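Exo-arabinanase (Penicillium chrysogenum, PDB 3A72) probably hydrolyses alpha-1,5-linked L-arabinan from the chain ends, and has arabinobiose bound in this structure. Local coordinates at residues T265-A270 with H312-A317; I306-E311 with L329-A334. All coordinates share one frame; numbering follows the deposited sequence.

Overall arrangement
Six four-stranded antiparallel sheets form the blades of a beta-propeller, and both contacts lie where one blade hands over to the last. That last blade is closed by strand 6-10, from the start of the chain. Contact 1, near the centre of the molecule, is wholly buried; it sets the approach to strand 269-273 against the approach to strand 317-320 and uses a hydrogen bond, waters and a CH-pi contact. Contact 2 lies further out, packing the connection between blades onto strand 328-333 by apolar and carboxylate contacts, with E311 exposed. The connection is shared: R316 of contact 1 bonds to the E311 carbonyl, and A317 pairs with N332 of contact 2.

Contact 1: residues T265-A270 with H312-A317; sequences TSSPYA and HGYTRA
S267 and T315 meet through one direct hydrogen bond: T315 N donates to S267 OG at 2.9 Å, with an N-H...O angle of 153°. OG lies between the backbone N and carbonyl carbon of S267 (chi1 70°), which turns it to the T315 amide. Serine suits the place, being small enough to let its CB come within 3.8 Å of T315 CB while supplying an acceptor. S267 N is itself hydrogen-bonded to the E223 carboxylate.

Two waters extend the polar contact. One donates to both S267 O and R316 O; the other donates to P268 O and is hydrogen-bonded to T315 OG1, 2.7 Å from the water oxygen, which R27 also holds by a hydrogen bond to OG1.

Van der Waals and CH-pi contacts complete the join. Over one face of the Y269 ring, offset toward the rim, sits A317 CA, a CH-pi contact 4.3 Å from the centroid and 22° off the normal. Alanine's small side chain lets the backbone come this close. Y269 CB packs 3.3 Å from R316 O. Y314 CE1 comes within 4.0 Å of S267 CB; the Y314 side chain also belongs to the sugar pocket, its nearest atom about 3 Å from a bound arabinofuranose.

Backbones entering the innermost strands of neighbouring propeller blades are thus joined largely through side chains and water, and S267 becomes a second-shell neighbour of the pocket, touching Y314 and fixing the amide that follows it.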
loop_
_atom_site.group_PDB
_atom_site.type_symbol
_atom_site.label_atom_id
_atom_site.label_comp_id
_atom_site.label_asym_id
_atom_site.label_seq_id
_atom_site.Cartn_x
_atom_site.Cartn_y
_atom_site.Cartn_z
ATOM N N THR A 265 -0.526 7.846 -13.617
ATOM C CA THR A 265 -1.879 7.522 -13.202
ATOM C C THR A 265 -1.935 6.204 -12.455
ATOM O O THR A 265 -1.183 5.242 -12.751
ATOM C CB THR A 265 -2.866 7.471 -14.391
ATOM O OG1 THR A 265 -2.441 6.474 -15.303
ATOM C CG2 THR A 265 -2.979 8.809 -15.085
ATOM N N SER A 266 -2.871 6.152 -11.516
ATOM C CA SER A 266 -3.346 4.997 -10.758
ATOM C C SER A 266 -2.381 4.581 -9.628
ATOM O O SER A 266 -1.145 4.665 -9.736
ATOM C CB SER A 266 -3.634 3.803 -11.622
ATOM O OG SER A 266 -4.689 4.056 -12.544
ATOM N N SER A 267 -3.005 4.082 -8.544
ATOM C CA SER A 267 -2.376 3.239 -7.554
ATOM C C SER A 267 -0.955 3.624 -7.181
ATOM O O SER A 267 -0.009 2.882 -7.465
ATOM C CB SER A 267 -2.434 1.779 -7.991
ATOM O OG SER A 267 -1.597 1.483 -9.091
ATOM N N PRO A 268 -0.790 4.741 -6.509
ATOM C CA PRO A 268 0.569 5.209 -6.186
ATOM C C PRO A 268 1.187 4.468 -5.023
ATOM O O PRO A 268 0.522 3.894 -4.155
ATOM C CB PRO A 268 0.321 6.669 -5.766
ATOM C CG PRO A 268 -1.051 6.624 -5.117
ATOM C CD PRO A 268 -1.826 5.669 -5.987
ATOM N N TYR A 269 2.511 4.573 -4.944
ATOM C CA TYR A 269 3.255 4.213 -3.751
ATOM C C TYR A 269 4.334 5.281 -3.577
ATOM O O TYR A 269 4.913 5.728 -4.566
ATOM C CB TYR A 269 3.843 2.782 -3.844
ATOM C CG TYR A 269 3.935 2.153 -2.453
ATOM C CD1 TYR A 269 2.927 1.294 -2.023
ATOM C CD2 TYR A 269 4.962 2.438 -1.554
ATOM C CE1 TYR A 269 2.960 0.728 -0.774
ATOM C CE2 TYR A 269 4.973 1.897 -0.296
ATOM C CZ TYR A 269 3.981 1.038 0.090
ATOM O OH TYR A 269 3.941 0.464 1.349
ATOM N N ALA A 270 4.626 5.680 -2.352
ATOM C CA ALA A 270 5.650 6.698 -2.077
ATOM C C ALA A 270 6.517 6.243 -0.899
ATOM O O ALA A 270 5.992 5.707 0.085
ATOM C CB ALA A 270 5.034 8.021 -1.712
ATOM N N HIS A 312 6.161 -2.545 -14.802
ATOM C CA HIS A 312 5.024 -1.856 -14.238
ATOM C C HIS A 312 4.024 -2.863 -13.667
ATOM O O HIS A 312 3.919 -3.987 -14.128
ATOM C CB HIS A 312 4.330 -0.955 -15.257
ATOM C CG HIS A 312 3.343 -1.606 -16.102
ATOM N ND1 HIS A 312 3.608 -2.380 -17.148
ATOM C CD2 HIS A 312 1.979 -1.610 -15.952
ATOM C CE1 HIS A 312 2.474 -2.839 -17.692
ATOM N NE2 HIS A 312 1.473 -2.363 -16.978
ATOM N N GLY A 313 3.266 -2.429 -12.655
ATOM C CA GLY A 313 2.200 -3.256 -12.154
ATOM C C GLY A 313 1.296 -2.454 -11.243
ATOM O O GLY A 313 1.623 -1.385 -10.760
ATOM N N TYR A 314 0.122 -3.075 -10.969
ATOM C CA TYR A 314 -0.893 -2.446 -10.154
ATOM C C TYR A 314 -0.412 -2.296 -8.702
ATOM O O TYR A 314 0.078 -3.258 -8.088
ATOM C CB TYR A 314 -2.130 -3.308 -10.160
ATOM C CG TYR A 314 -3.339 -2.754 -9.410
ATOM C CD1 TYR A 314 -3.917 -1.552 -9.763
ATOM C CD2 TYR A 314 -3.873 -3.460 -8.373
ATOM C CE1 TYR A 314 -4.986 -1.033 -9.098
ATOM C CE2 TYR A 314 -5.006 -3.005 -7.716
ATOM C CZ TYR A 314 -5.568 -1.795 -8.088
ATOM O OH TYR A 314 -6.720 -1.356 -7.473
ATOM N N THR A 315 -0.556 -1.060 -8.170
ATOM C CA THR A 315 -0.071 -0.691 -6.843
ATOM C C THR A 315 1.312 -1.274 -6.507
ATOM O O THR A 315 1.594 -1.746 -5.417
ATOM C CB THR A 315 -1.157 -0.964 -5.766
ATOM O OG1 THR A 315 -0.788 -0.220 -4.567
ATOM C CG2 THR A 315 -1.403 -2.382 -5.392
ATOM N N ARG A 316 2.200 -1.181 -7.506
ATOM C CA ARG A 316 3.581 -1.606 -7.346
ATOM C C ARG A 316 4.163 -0.975 -6.100
ATOM O O ARG A 316 4.024 0.227 -5.880
ATOM C CB ARG A 316 4.363 -1.252 -8.618
ATOM C CG ARG A 316 5.764 -1.811 -8.663
ATOM C CD ARG A 316 6.445 -1.555 -9.992
ATOM N NE ARG A 316 6.686 -0.124 -10.152
ATOM C CZ ARG A 316 7.393 0.399 -11.139
ATOM N NH1 ARG A 316 8.007 -0.372 -12.031
ATOM N NH2 ARG A 316 7.535 1.728 -11.248
ATOM N N ALA A 317 4.808 -1.802 -5.274
ATOM C CA ALA A 317 5.214 -1.413 -3.925
ATOM C C ALA A 317 6.680 -1.075 -3.888
ATOM O O ALA A 317 7.533 -1.737 -4.486
ATOM C CB ALA A 317 4.907 -2.526 -2.941
HETATM O O HOH W 1 2.833 2.024 -7.723
HETATM O O HOH W 2 -1.724 2.302 -4.343
#

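Contact 2: residues I306-E311 with L329-A334; sequences IPCPEE and LVVNSA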
loop_
_atom_site.group_PDB
_atom_site.type_symbol
_atom_site.label_atom_id
_atom_site.label_comp_id
_atom_site.label_asym_id
_atom_site.label_seq_id
_atom_site.Cartn_x
_atom_site.Cartn_y
_atom_site.Cartn_z
ATOM N N ILE A 306 12.763 8.650 -13.854
ATOM C CA ILE A 306 13.989 7.874 -13.997
ATOM C C ILE A 306 13.659 6.477 -14.429
ATOM O O ILE A 306 12.548 5.948 -14.152
ATOM C CB ILE A 306 14.814 7.840 -12.674
ATOM C CG1 ILE A 306 14.159 7.069 -11.551
ATOM C CG2 ILE A 306 15.217 9.241 -12.250
ATOM C CD1 ILE A 306 15.037 6.811 -10.353
ATOM N N PRO A 307 14.588 5.766 -15.075
ATOM C CA PRO A 307 14.344 4.388 -15.450
ATOM C C PRO A 307 14.202 3.485 -14.249
ATOM O O PRO A 307 14.668 3.762 -13.142
ATOM C CB PRO A 307 15.602 3.994 -16.265
ATOM C CG PRO A 307 16.226 5.279 -16.667
ATOM C CD PRO A 307 15.902 6.266 -15.601
ATOM N N CYS A 308 13.590 2.333 -14.471
ATOM C CA CYS A 308 13.447 1.309 -13.436
ATOM C C CYS A 308 13.448 -0.055 -14.118
ATOM O O CYS A 308 12.764 -0.251 -15.093
ATOM C CB CYS A 308 12.159 1.567 -12.682
ATOM S SG CYS A 308 11.767 0.314 -11.418
ATOM N N PRO A 309 14.216 -1.029 -13.573
ATOM C CA PRO A 309 14.281 -2.344 -14.219
ATOM C C PRO A 309 13.136 -3.265 -13.885
ATOM O O PRO A 309 13.028 -4.343 -14.502
ATOM C CB PRO A 309 15.555 -2.946 -13.651
ATOM C CG PRO A 309 15.694 -2.321 -12.307
ATOM C CD PRO A 309 15.185 -0.900 -12.452
ATOM N N GLU A 310 12.258 -2.931 -12.935
ATOM C CA GLU A 310 11.092 -3.721 -12.587
ATOM C C GLU A 310 9.915 -3.345 -13.477
ATOM O O GLU A 310 9.698 -2.171 -13.742
ATOM C CB GLU A 310 10.732 -3.486 -11.146
ATOM C CG GLU A 310 9.558 -4.281 -10.639
ATOM C CD GLU A 310 9.801 -5.758 -10.530
ATOM O OE1 GLU A 310 10.909 -6.279 -10.538
ATOM O OE2 GLU A 310 8.702 -6.422 -10.406
ATOM N N GLU A 311 9.180 -4.345 -13.918
ATOM C CA GLU A 311 7.996 -4.087 -14.736
ATOM C C GLU A 311 6.994 -3.224 -14.010
ATOM O O GLU A 311 6.942 -3.167 -12.780
ATOM C CB GLU A 311 7.358 -5.424 -15.098
ATOM C CG GLU A 311 6.780 -6.196 -13.929
ATOM C CD GLU A 311 6.205 -7.572 -14.319
ATOM O OE1 GLU A 311 6.663 -8.176 -15.334
ATOM O OE2 GLU A 311 5.316 -8.059 -13.592
ATOM N N LEU A 329 16.741 0.459 -2.852
ATOM C CA LEU A 329 15.311 0.522 -3.057
ATOM C C LEU A 329 14.745 -0.799 -3.599
ATOM O O LEU A 329 15.172 -1.252 -4.672
ATOM C CB LEU A 329 15.001 1.612 -4.083
ATOM C CG LEU A 329 13.510 1.820 -4.416
ATOM C CD1 LEU A 329 12.754 2.425 -3.249
ATOM C CD2 LEU A 329 13.376 2.657 -5.670
ATOM N N VAL A 330 13.783 -1.377 -2.915
ATOM C CA VAL A 330 12.964 -2.489 -3.401
ATOM C C VAL A 330 11.837 -1.942 -4.237
ATOM O O VAL A 330 11.141 -0.994 -3.834
ATOM C CB VAL A 330 12.419 -3.250 -2.201
ATOM C CG1 VAL A 330 11.190 -4.081 -2.512
ATOM C CG2 VAL A 330 13.501 -4.144 -1.584
ATOM N N VAL A 331 11.632 -2.572 -5.405
ATOM C CA VAL A 331 10.531 -2.292 -6.304
ATOM C C VAL A 331 9.853 -3.643 -6.586
ATOM O O VAL A 331 10.467 -4.523 -7.188
ATOM C CB VAL A 331 10.976 -1.598 -7.613
ATOM C CG1 VAL A 331 9.753 -1.168 -8.384
ATOM C CG2 VAL A 331 11.925 -0.468 -7.338
ATOM N N ASN A 332 8.627 -3.822 -6.107
ATOM C CA ASN A 332 7.987 -5.149 -6.001
ATOM C C ASN A 332 6.659 -5.127 -6.701
ATOM O O ASN A 332 5.754 -4.363 -6.282
ATOM C CB ASN A 332 7.844 -5.441 -4.518
ATOM C CG ASN A 332 7.045 -6.619 -4.072
ATOM O OD1 ASN A 332 6.810 -7.661 -4.804
ATOM N ND2 ASN A 332 6.551 -6.579 -2.923
ATOM N N SER A 333 6.495 -5.913 -7.747
ATOM C CA SER A 333 5.236 -6.043 -8.463
ATOM C C SER A 333 4.592 -7.405 -8.196
ATOM O O SER A 333 5.282 -8.416 -7.998
ATOM C CB SER A 333 5.469 -5.899 -9.997
ATOM O OG SER A 333 4.213 -5.962 -10.670
ATOM N N ALA A 334 3.255 -7.446 -8.291
ATOM C CA ALA A 334 2.502 -8.693 -8.298
ATOM C C ALA A 334 1.644 -8.822 -9.528
ATOM O O ALA A 334 0.752 -9.692 -9.580
ATOM C CB ALA A 334 1.676 -8.887 -7.020
HETATM O O HOH W 3 3.505 -6.446 -12.941
#
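E310 and V331 pass side by side, their side chains heading opposite ways, with the methylenes of the glutamate packed against the valine. E310 CB starts the contact 3.7 Å from V331 CG1. E310 CG, anti to the backbone N (chi1 -178°), stays against the same methyl and comes 3.6 Å from V331 O. The chain then bends at chi2 (68°), and CD remains beside that carbonyl oxygen. At the tip E310 OE2 reaches S333 CB at 3.3 Å, while both carboxylate oxygens have hydrogen-bond partners on the next strand of the sheet: OE2 takes S345 OG and OE1 takes S347 OG. These two serine hydroxyls grip the buried carboxylate and probably offset the nearby carbonyl oxygen of V331.

Strand 328-333 is a middle strand of the propeller's last blade, between 317-320 and 344-350, and 306-311 belongs to the connection that arrives from the outermost strand of the blade before it. Glutamate suits this place because its methylenes can cover a valine before its polar end reaches the serines.

C308 adds an apolar contact, SG to V331 CG1 at 3.9 Å; E310 N gives C308 SG a weak hydrogen bond at 3.6 Å. V331, branched at CB, offers CG1 to both residues. Nearer the solvent, E311 extends beyond CG and carries E311 OE2 to 3.8 Å from S333 OG, a hydroxyl already bonded to the amide of G335.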